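Local coordinates for protein alpha-fucosidase GH29 (Fusarium graminearum, PDB 4PSR) that hydrolyses alpha-L-fucosides as a family GH29 glycosidase, probably releasing alpha-1,6-linked fucose from the reducing-end N-acetylglucosamine of glycoprotein glycans, at residues Pro122-His127 / Ile168-Ala173; Pro386-Gly391 / Asp404-Arg409. All coordinates share one frame; numbering follows the deposited sequence.

Contact 1 lies in the buried heart of the catalytic TIM barrel, where two adjacent parallel strands end at the bound fucose; contact 2 is only partly buried and ties the loop 386-391 to an antiparallel strand of the C-terminal region, beside an N-acetylglucosamine. The two share no strand, lie on opposite sides of the centre of the chain, and their centres are about 31 Å apart. Their chemistry follows their place. Residues 122-127 and 168-173 combine backbone pairing, apolar packing and a histidine cluster, burying 512 Å² in all. Residues 386-391 and 404-409 bury 210 Å² and rely on a carboxylate and a guanidinium gripping Asn387, with water between them and no apolar side-chain pairing.

Contact 1 of 2, residues Pro122-His127 / Ile168-Ala173; sequences PVAEHH and IAMHQA. With FUL (beta-L-fucopyranose), chain M.
His126 and His171 meet obliquely, their planes 44° apart, with CD2 of His126 3.2 Å above the centre of the His171 ring. His127 completes the cluster, its face receiving the edge of His171 with the planes at 85°. A side-chain bond fixes the rotation of the His127 ring: ND1 donates to a lone pair of His171 O at 2.9 Å, nearly in the imidazole plane. With ND1 so engaged, NE2 of His127 is turned to fucose O2, also at 2.9 Å, while NE2 of His126 bonds fucose O4 at 3.0 Å. His126 CG lies anti to the backbone N (chi1 -160°), and its ring reaches back to His171 although its CB points away. His171 is held in turn through ND1 by Asp226, which also bonds the sugar. The three histidines follow the C-terminal ends of their strands, where TIM-barrel enzymes carry their active site; His126 and His127 bind the fucose there.

Behind the histidines the strands pair in parallel. Ala169 N donates to Pro122 O, Ala124 N to Ala169 O at 2.8 Å, and His171 N to Glu125 O; the register slips by one residue between Val123 and Glu125, a beta bulge. Ala124 CB presses on Ile168 CG2 at 3.4 Å, tighter than usual for two carbons.

Strands 119-125 and 165-170 belong to a beta-alpha-beta unit of the TIM barrel, whose helix 151-161 covers Pro122, Ala124 and Ile168; strand 29-33 flanks Val123, and helix 200-218 packs on Met170.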
ATOM      1  N   PRO A 122      12.679   5.995  -3.704  1.00  9.26           N
ATOM      2  CA  PRO A 122      13.438   5.595  -2.518  1.00  9.74           C
ATOM      3  C   PRO A 122      12.734   5.901  -1.197  1.00 10.20           C
ATOM      4  O   PRO A 122      11.913   6.807  -1.096  1.00  9.95           O
ATOM      5  CB  PRO A 122      14.662   6.505  -2.562  1.00 10.84           C
ATOM      6  CG  PRO A 122      14.121   7.780  -3.239  1.00 11.16           C
ATOM      7  CD  PRO A 122      13.162   7.269  -4.283  1.00  8.15           C
ATOM      8  N   VAL A 123      13.133   5.164  -0.173  1.00  8.94           N
ATOM      9  CA  VAL A 123      13.118   5.698   1.177  1.00  9.13           C
ATOM     10  C   VAL A 123      14.139   6.830   1.182  1.00 10.15           C
ATOM     11  O   VAL A 123      15.334   6.607   0.950  1.00 10.78           O
ATOM     12  CB  VAL A 123      13.479   4.618   2.231  1.00 10.29           C
ATOM     13  CG1 VAL A 123      13.722   5.248   3.591  1.00 10.55           C
ATOM     14  CG2 VAL A 123      12.373   3.587   2.305  1.00 10.61           C
ATOM     15  N   ALA A 124      13.681   8.063   1.391  1.00  9.80           N
ATOM     16  CA  ALA A 124      14.575   9.223   1.382  1.00  9.47           C
ATOM     17  C   ALA A 124      15.180   9.463   2.760  1.00 10.35           C
ATOM     18  O   ALA A 124      16.304   9.983   2.864  1.00 11.45           O
ATOM     19  CB  ALA A 124      13.855  10.468   0.911  1.00 10.94           C
ATOM     20  N   GLU A 125      14.433   9.127   3.819  1.00 10.36           N
ATOM     21  CA  GLU A 125      14.968   9.208   5.188  1.00  9.46           C
ATOM     22  C   GLU A 125      14.161   8.213   6.011  1.00  9.94           C
ATOM     23  O   GLU A 125      12.931   8.323   6.047  1.00 10.90           O
ATOM     24  CB  GLU A 125      14.848  10.603   5.770  1.00 10.07           C
ATOM     25  CG  GLU A 125      15.393  10.640   7.204  1.00 11.12           C
ATOM     26  CD  GLU A 125      15.573  12.008   7.792  1.00 12.59           C
ATOM     27  OE1 GLU A 125      15.498  13.006   7.076  1.00 11.37           O
ATOM     28  OE2 GLU A 125      15.772  12.067   9.042  1.00 11.83           O
ATOM     29  N   HIS A 126      14.846   7.267   6.640  1.00  9.52           N
ATOM     30  CA  HIS A 126      14.175   6.314   7.521  1.00 10.05           C
ATOM     31  C   HIS A 126      14.119   6.906   8.949  1.00  9.64           C
ATOM     32  O   HIS A 126      13.984   8.103   9.084  1.00 10.94           O
ATOM     33  CB  HIS A 126      14.855   4.942   7.408  1.00 10.58           C
ATOM     34  CG  HIS A 126      14.003   3.822   7.882  1.00  9.20           C
ATOM     35  ND1 HIS A 126      14.192   3.237   9.116  1.00 11.60           N
ATOM     36  CD2 HIS A 126      12.908   3.240   7.347  1.00 10.25           C
ATOM     37  CE1 HIS A 126      13.274   2.300   9.296  1.00 13.23           C
ATOM     38  NE2 HIS A 126      12.475   2.290   8.240  1.00 11.94           N
ATOM     39  N   HIS A 127      14.181   6.070   9.993  1.00 10.48           N
ATOM     40  CA  HIS A 127      14.131   6.540  11.382  1.00 10.16           C
ATOM     41  C   HIS A 127      15.508   6.975  11.915  1.00 10.33           C
ATOM     42  O   HIS A 127      15.568   7.525  13.019  1.00 10.74           O
ATOM     43  CB  HIS A 127      13.667   5.426  12.351  1.00 10.41           C
ATOM     44  CG  HIS A 127      12.335   4.783  12.065  1.00  9.20           C
ATOM     45  ND1 HIS A 127      11.191   5.465  11.682  1.00 10.67           N
ATOM     46  CD2 HIS A 127      11.972   3.483  12.202  1.00 10.69           C
ATOM     47  CE1 HIS A 127      10.190   4.599  11.601  1.00 10.32           C
ATOM     48  NE2 HIS A 127      10.635   3.392  11.890  1.00 11.72           N
ATOM     49  N   ILE A 168       8.187   9.117  -2.565  1.00  9.07           N
ATOM     50  CA  ILE A 168       9.272   9.296  -1.599  1.00  9.58           C
ATOM     51  C   ILE A 168       8.758   8.870  -0.229  1.00  9.44           C
ATOM     52  O   ILE A 168       7.706   9.369   0.204  1.00 10.73           O
ATOM     53  CB  ILE A 168       9.768  10.762  -1.539  1.00  9.73           C
ATOM     54  CG1 ILE A 168      10.361  11.209  -2.893  1.00 11.70           C
ATOM     55  CG2 ILE A 168      10.775  10.954  -0.395  1.00 11.60           C
ATOM     56  CD1 ILE A 168      11.705  10.592  -3.250  1.00 12.33           C
ATOM     57  N   ALA A 169       9.470   7.967   0.432  1.00  9.24           N
ATOM     58  CA  ALA A 169       9.122   7.528   1.797  1.00 10.02           C
ATOM     59  C   ALA A 169       9.963   8.238   2.833  1.00 11.10           C
ATOM     60  O   ALA A 169      11.198   8.363   2.725  1.00 10.50           O
ATOM     61  CB  ALA A 169       9.240   6.004   1.930  1.00 10.54           C
ATOM     62  N   MET A 170       9.256   8.715   3.865  1.00  9.64           N
ATOM     63  CA  MET A 170       9.811   9.510   4.946  1.00 10.59           C
ATOM     64  C   MET A 170       9.387   8.905   6.276  1.00 10.31           C
ATOM     65  O   MET A 170       8.190   8.737   6.517  1.00 10.25           O
ATOM     66  CB  MET A 170       9.310  10.937   4.845  1.00  9.50           C
ATOM     67  CG  MET A 170       9.724  11.664   3.578  1.00 10.13           C
ATOM     68  SD  MET A 170      11.479  12.074   3.527  1.00 11.35           S
ATOM     69  CE  MET A 170      11.487  13.474   4.672  1.00 13.84           C
ATOM     70  N   HIS A 171      10.356   8.575   7.125  1.00 10.01           N
ATOM     71  CA  HIS A 171      10.071   7.925   8.402  1.00  8.80           C
ATOM     72  C   HIS A 171      10.725   8.712   9.569  1.00 11.35           C
ATOM     73  O   HIS A 171      11.155   8.132  10.569  1.00 10.81           O
ATOM     74  CB  HIS A 171      10.555   6.445   8.449  1.00 10.80           C
ATOM     75  CG  HIS A 171      10.373   5.632   7.188  1.00 10.78           C
ATOM     76  ND1 HIS A 171       9.825   4.368   7.204  1.00 10.07           N
ATOM     77  CD2 HIS A 171      10.736   5.866   5.897  1.00 11.08           C
ATOM     78  CE1 HIS A 171       9.863   3.853   5.980  1.00 11.36           C
ATOM     79  NE2 HIS A 171      10.414   4.742   5.171  1.00 11.29           N
ATOM     80  N   GLN A 172      10.743  10.036   9.443  1.00 10.69           N
ATOM     81  CA  GLN A 172      11.600  10.855  10.297  1.00 10.81           C
ATOM     82  C   GLN A 172      10.963  11.298  11.614  1.00 12.83           C
ATOM     83  O   GLN A 172      11.644  11.892  12.445  1.00 12.36           O
ATOM     84  CB  GLN A 172      12.235  12.010   9.511  1.00 10.56           C
ATOM     85  CG  GLN A 172      11.447  13.293   9.333  1.00 11.95           C
ATOM     86  CD  GLN A 172      10.295  13.251   8.346  1.00 11.05           C
ATOM     87  OE1 GLN A 172       9.814  12.173   7.973  1.00 11.42           O
ATOM     88  NE2 GLN A 172       9.827  14.426   7.915  1.00 10.71           N
ATOM     89  N   ALA A 173       9.702  10.949  11.840  1.00 11.39           N
ATOM     90  CA  ALA A 173       9.069  11.235  13.140  1.00 10.92           C
ATOM     91  C   ALA A 173       9.593  10.362  14.255  1.00 10.64           C
ATOM     92  O   ALA A 173       9.840  10.860  15.378  1.00 11.29           O
ATOM     93  CB  ALA A 173       7.579  11.094  13.045  1.00 11.43           C
TER
HETATM   94  C1  FUL M 622       7.589   0.428   9.828  1.00 13.49           C
HETATM   95  C2  FUL M 622       9.047   0.773  10.053  1.00 16.14           C
HETATM   96  O2  FUL M 622       9.385   0.826  11.448  1.00 13.61           O
HETATM   97  C3  FUL M 622       9.839  -0.300   9.354  1.00 13.34           C
HETATM   98  O3  FUL M 622      11.213  -0.081   9.591  1.00 12.57           O
HETATM   99  C4  FUL M 622       9.508  -0.222   7.886  1.00 13.81           C
HETATM  100  O4  FUL M 622       9.953   1.028   7.366  1.00 13.00           O
HETATM  101  C5  FUL M 622       8.005  -0.388   7.700  1.00 14.89           C
HETATM  102  C6  FUL M 622       7.569  -0.244   6.257  1.00 15.82           C
HETATM  103  O5  FUL M 622       7.255   0.551   8.465  1.00 13.26           O
HETATM  104  O1  FUL M 622       6.799   1.351  10.533  1.00 15.10           O

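Contact 2 of 2, residues Pro386-Gly391 / Asp404-Arg409; sequences PNQVEG and DIRFTR. With NAG (2-acetamido-2-deoxy-beta-D-glucopyranose), chain E.
Asn387 and Asp404 anchor the loop that follows strand 383-384 to the start of strand 405-409, in the antiparallel sheet of the C-terminal region. Among the direct hydrogen bonds, both carboxylate oxygens of Asp404 grip the same residue: OD1 takes Asn387 N at 3.0 Å, and OD2 takes Asn387 ND2 at 2.7 Å on its syn lone pair. The second bond is nearly straight (170°) and lies in the amide plane. Asp404 CG lies anti to its carbonyl carbon (chi1 -56°), on the side of Asn387. OD2 also accepts from the backbone N of Asn401, the N-glycosylated asparagine. Arg406 NH2 donates to Asn387 O at 3.0 Å, with that oxygen in the guanidinium plane.

The salt bridge of the site is made by Arg406, whose NE meets Asp331 on helix 322-334. NH1 turns back to Ile405 O.

One water accepts from Arg406 NH1 and lies within hydrogen-bonding distance of Asn387 O and Asp404 OD1; a second accepts from Val389 N at 3.0 Å and, weakly, from Arg406 NH2.

Beside the sugar, Asn387 ND2 makes a weak bond to O5 of the N-acetylglucosamine, and the Pro386 ring brings CD to 3.2 Å from Asp404 OD1.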
ATOM      1  N   PRO A 386     -11.104 -20.405  -0.301  1.00 14.20           N
ATOM      2  CA  PRO A 386     -10.622 -20.766   1.029  1.00 17.50           C
ATOM      3  C   PRO A 386      -9.369 -20.025   1.476  1.00 17.98           C
ATOM      4  O   PRO A 386      -9.188 -19.845   2.698  1.00 18.23           O
ATOM      5  CB  PRO A 386     -10.347 -22.264   0.887  1.00 21.10           C
ATOM      6  CG  PRO A 386      -9.996 -22.448  -0.541  1.00 16.80           C
ATOM      7  CD  PRO A 386     -10.878 -21.480  -1.281  1.00 14.55           C
ATOM      8  N   ASN A 387      -8.527 -19.591   0.539  1.00 15.12           N
ATOM      9  CA  ASN A 387      -7.259 -18.949   0.898  1.00 14.36           C
ATOM     10  C   ASN A 387      -7.444 -17.438   1.043  1.00 15.20           C
ATOM     11  O   ASN A 387      -7.728 -16.734   0.068  1.00 17.03           O
ATOM     12  CB  ASN A 387      -6.184 -19.315  -0.110  1.00 15.19           C
ATOM     13  CG  ASN A 387      -5.901 -20.823  -0.125  1.00 18.79           C
ATOM     14  OD1 ASN A 387      -5.488 -21.386   0.893  1.00 18.76           O
ATOM     15  ND2 ASN A 387      -6.127 -21.473  -1.256  1.00 16.67           N
ATOM     16  N   GLN A 388      -7.295 -16.954   2.271  0.60 15.98           N
ATOM     17  CA  GLN A 388      -7.552 -15.559   2.605  0.60 16.95           C
ATOM     18  C   GLN A 388      -6.450 -14.946   3.482  0.60 20.75           C
ATOM     19  O   GLN A 388      -5.508 -15.627   3.924  0.60 18.15           O
ATOM     20  CB  GLN A 388      -8.905 -15.457   3.320  0.60 16.87           C
ATOM     21  CG  GLN A 388     -10.092 -16.057   2.528  0.60 18.34           C
ATOM     22  CD  GLN A 388     -10.607 -15.141   1.398  0.60 20.28           C
ATOM     23  OE1 GLN A 388     -10.330 -13.938   1.390  0.60 20.19           O
ATOM     24  NE2 GLN A 388     -11.366 -15.709   0.458  0.60 27.91           N
ATOM     25  N   VAL A 389      -6.577 -13.640   3.691  0.60 19.28           N
ATOM     26  CA  VAL A 389      -5.716 -12.875   4.587  0.60 20.45           C
ATOM     27  C   VAL A 389      -6.423 -12.740   5.925  0.60 20.19           C
ATOM     28  O   VAL A 389      -7.613 -12.398   5.970  0.60 20.01           O
ATOM     29  CB  VAL A 389      -5.461 -11.448   4.003  0.60 18.44           C
ATOM     30  CG1 VAL A 389      -4.935 -10.480   5.072  0.60 16.94           C
ATOM     31  CG2 VAL A 389      -4.505 -11.506   2.831  0.60 21.09           C
ATOM     32  N   GLU A 390      -5.711 -12.969   7.030  1.00 25.77           N
ATOM     33  CA  GLU A 390      -6.332 -12.726   8.342  1.00 29.94           C
ATOM     34  C   GLU A 390      -6.349 -11.261   8.803  1.00 33.05           C
ATOM     35  O   GLU A 390      -7.240 -10.850   9.548  1.00 42.53           O
ATOM     36  CB  GLU A 390      -5.666 -13.605   9.407  1.00 34.71           C
ATOM     37  CG  GLU A 390      -6.165 -15.044   9.389  1.00 31.09           C
ATOM     38  CD  GLU A 390      -7.672 -15.111   9.449  1.00 26.52           C
ATOM     39  OE1 GLU A 390      -8.253 -14.651  10.481  1.00 33.23           O
ATOM     40  OE2 GLU A 390      -8.282 -15.581   8.453  1.00 27.81           O
ATOM     41  N   GLY A 391      -5.391 -10.467   8.353  1.00 43.63           N
ATOM     42  CA  GLY A 391      -5.256  -9.122   8.875  1.00 55.11           C
ATOM     43  C   GLY A 391      -4.464  -9.169  10.171  1.00 61.77           C
ATOM     44  O   GLY A 391      -3.961 -10.224  10.560  1.00 59.23           O
ATOM     45  N   ASP A 404      -9.506 -20.280  -5.666  1.00 12.29           N
ATOM     46  CA  ASP A 404      -9.610 -18.872  -5.261  1.00 14.33           C
ATOM     47  C   ASP A 404      -9.807 -17.968  -6.456  1.00 13.50           C
ATOM     48  O   ASP A 404      -9.136 -18.137  -7.477  1.00 13.50           O
ATOM     49  CB  ASP A 404      -8.341 -18.431  -4.536  1.00 13.42           C
ATOM     50  CG  ASP A 404      -8.023 -19.295  -3.338  1.00 12.75           C
ATOM     51  OD1 ASP A 404      -8.873 -19.302  -2.412  1.00 14.04           O
ATOM     52  OD2 ASP A 404      -6.919 -19.885  -3.325  1.00 14.92           O
ATOM     53  N   ILE A 405     -10.743 -17.033  -6.345  0.60 12.70           N
ATOM     54  CA  ILE A 405     -10.882 -15.972  -7.330  0.60 12.21           C
ATOM     55  C   ILE A 405     -10.911 -14.590  -6.686  0.60 10.97           C
ATOM     56  O   ILE A 405     -11.356 -14.411  -5.541  0.60 10.41           O
ATOM     57  CB  ILE A 405     -12.124 -16.152  -8.242  0.60 12.88           C
ATOM     58  CG1 ILE A 405     -13.403 -16.284  -7.411  0.60 12.24           C
ATOM     59  CG2 ILE A 405     -11.929 -17.360  -9.158  0.60 15.08           C
ATOM     60  CD1 ILE A 405     -14.677 -16.391  -8.234  0.60 14.09           C
ATOM     61  N   ARG A 406     -10.409 -13.619  -7.445  1.00 11.04           N
ATOM     62  CA  ARG A 406     -10.440 -12.200  -7.060  1.00 11.02           C
ATOM     63  C   ARG A 406     -11.100 -11.413  -8.196  1.00 11.60           C
ATOM     64  O   ARG A 406     -10.857 -11.673  -9.383  1.00 11.98           O
ATOM     65  CB  ARG A 406      -9.040 -11.662  -6.785  1.00 11.72           C
ATOM     66  CG  ARG A 406      -8.357 -12.327  -5.574  1.00 11.11           C
ATOM     67  CD  ARG A 406      -9.094 -12.025  -4.293  1.00 10.35           C
ATOM     68  NE  ARG A 406      -8.450 -12.583  -3.100  1.00 12.22           N
ATOM     69  CZ  ARG A 406      -8.655 -13.804  -2.634  1.00 14.12           C
ATOM     70  NH1 ARG A 406      -9.466 -14.655  -3.240  1.00 13.19           N
ATOM     71  NH2 ARG A 406      -8.026 -14.192  -1.532  1.00 13.12           N
ATOM     72  N   PHE A 407     -11.933 -10.458  -7.840  1.00 11.02           N
ATOM     73  CA  PHE A 407     -12.706  -9.690  -8.810  1.00 10.51           C
ATOM     74  C   PHE A 407     -12.130  -8.285  -8.999  1.00 12.06           C
ATOM     75  O   PHE A 407     -11.676  -7.647  -8.033  1.00 11.41           O
ATOM     76  CB  PHE A 407     -14.138  -9.526  -8.303  1.00 11.71           C
ATOM     77  CG  PHE A 407     -14.892 -10.818  -8.118  1.00 11.01           C
ATOM     78  CD1 PHE A 407     -15.230 -11.613  -9.219  1.00 14.21           C
ATOM     79  CD2 PHE A 407     -15.306 -11.201  -6.868  1.00 12.49           C
ATOM     80  CE1 PHE A 407     -15.961 -12.782  -9.037  1.00 13.95           C
ATOM     81  CE2 PHE A 407     -16.033 -12.383  -6.683  1.00 14.26           C
ATOM     82  CZ  PHE A 407     -16.365 -13.162  -7.771  1.00 13.63           C
ATOM     83  N   THR A 408     -12.210  -7.767 -10.218  1.00 12.50           N
ATOM     84  CA  THR A 408     -12.012  -6.344 -10.482  1.00  9.56           C
ATOM     85  C   THR A 408     -13.007  -5.988 -11.595  1.00 13.42           C
ATOM     86  O   THR A 408     -13.542  -6.894 -12.252  1.00 13.11           O
ATOM     87  CB  THR A 408     -10.588  -6.024 -10.961  1.00 11.01           C
ATOM     88  OG1 THR A 408     -10.251  -6.899 -12.049  1.00 11.43           O
ATOM     89  CG2 THR A 408      -9.545  -6.163  -9.844  1.00 10.65           C
ATOM     90  N   ARG A 409     -13.284  -4.708 -11.810  1.00 11.94           N
ATOM     91  CA  ARG A 409     -14.236  -4.337 -12.862  1.00 13.21           C
ATOM     92  C   ARG A 409     -13.782  -3.083 -13.582  1.00 13.25           C
ATOM     93  O   ARG A 409     -12.925  -2.351 -13.091  1.00 12.82           O
ATOM     94  CB  ARG A 409     -15.669  -4.249 -12.328  1.00 13.62           C
ATOM     95  CG  ARG A 409     -15.877  -3.413 -11.089  1.00 15.83           C
ATOM     96  CD  ARG A 409     -16.172  -2.016 -11.465  1.00 19.63           C
ATOM     97  NE  ARG A 409     -16.320  -1.107 -10.326  1.00 19.75           N
ATOM     98  CZ  ARG A 409     -16.497   0.198 -10.484  1.00 19.28           C
ATOM     99  NH1 ARG A 409     -16.546   0.695 -11.708  1.00 17.51           N
ATOM    100  NH2 ARG A 409     -16.602   1.001  -9.433  1.00 24.32           N
TER
HETATM  101  C1  NAG E 608      -6.402 -25.219  -2.726  1.00 17.33           C
HETATM  102  C2  NAG E 608      -6.290 -26.734  -2.770  1.00 19.66           C
HETATM  103  C3  NAG E 608      -7.382 -27.353  -1.907  1.00 21.75           C
HETATM  104  C4  NAG E 608      -7.312 -26.780  -0.499  1.00 19.68           C
HETATM  105  C5  NAG E 608      -7.319 -25.251  -0.537  1.00 18.88           C
HETATM  106  C6  NAG E 608      -7.101 -24.638   0.826  1.00 20.17           C
HETATM  107  C7  NAG E 608      -5.378 -27.854  -4.760  1.00 35.83           C
HETATM  108  C8  NAG E 608      -5.644 -28.271  -6.176  1.00 46.98           C
HETATM  109  N2  NAG E 608      -6.378 -27.219  -4.141  1.00 23.72           N
HETATM  110  O3  NAG E 608      -7.207 -28.767  -1.856  1.00 27.94           O
HETATM  111  O4  NAG E 608      -8.428 -27.208   0.269  1.00 23.97           O
HETATM  112  O5  NAG E 608      -6.264 -24.771  -1.377  1.00 16.71           O
HETATM  113  O6  NAG E 608      -5.844 -25.022   1.369  1.00 22.91           O
HETATM  114  O7  NAG E 608      -4.313 -28.091  -4.203  1.00 53.28           O
HETATM  115  O   HOH W   1      -9.896 -16.946  -1.699  1.00 14.81           O
HETATM  116  O   HOH W   2      -7.873 -12.460   1.252  1.00 15.37           O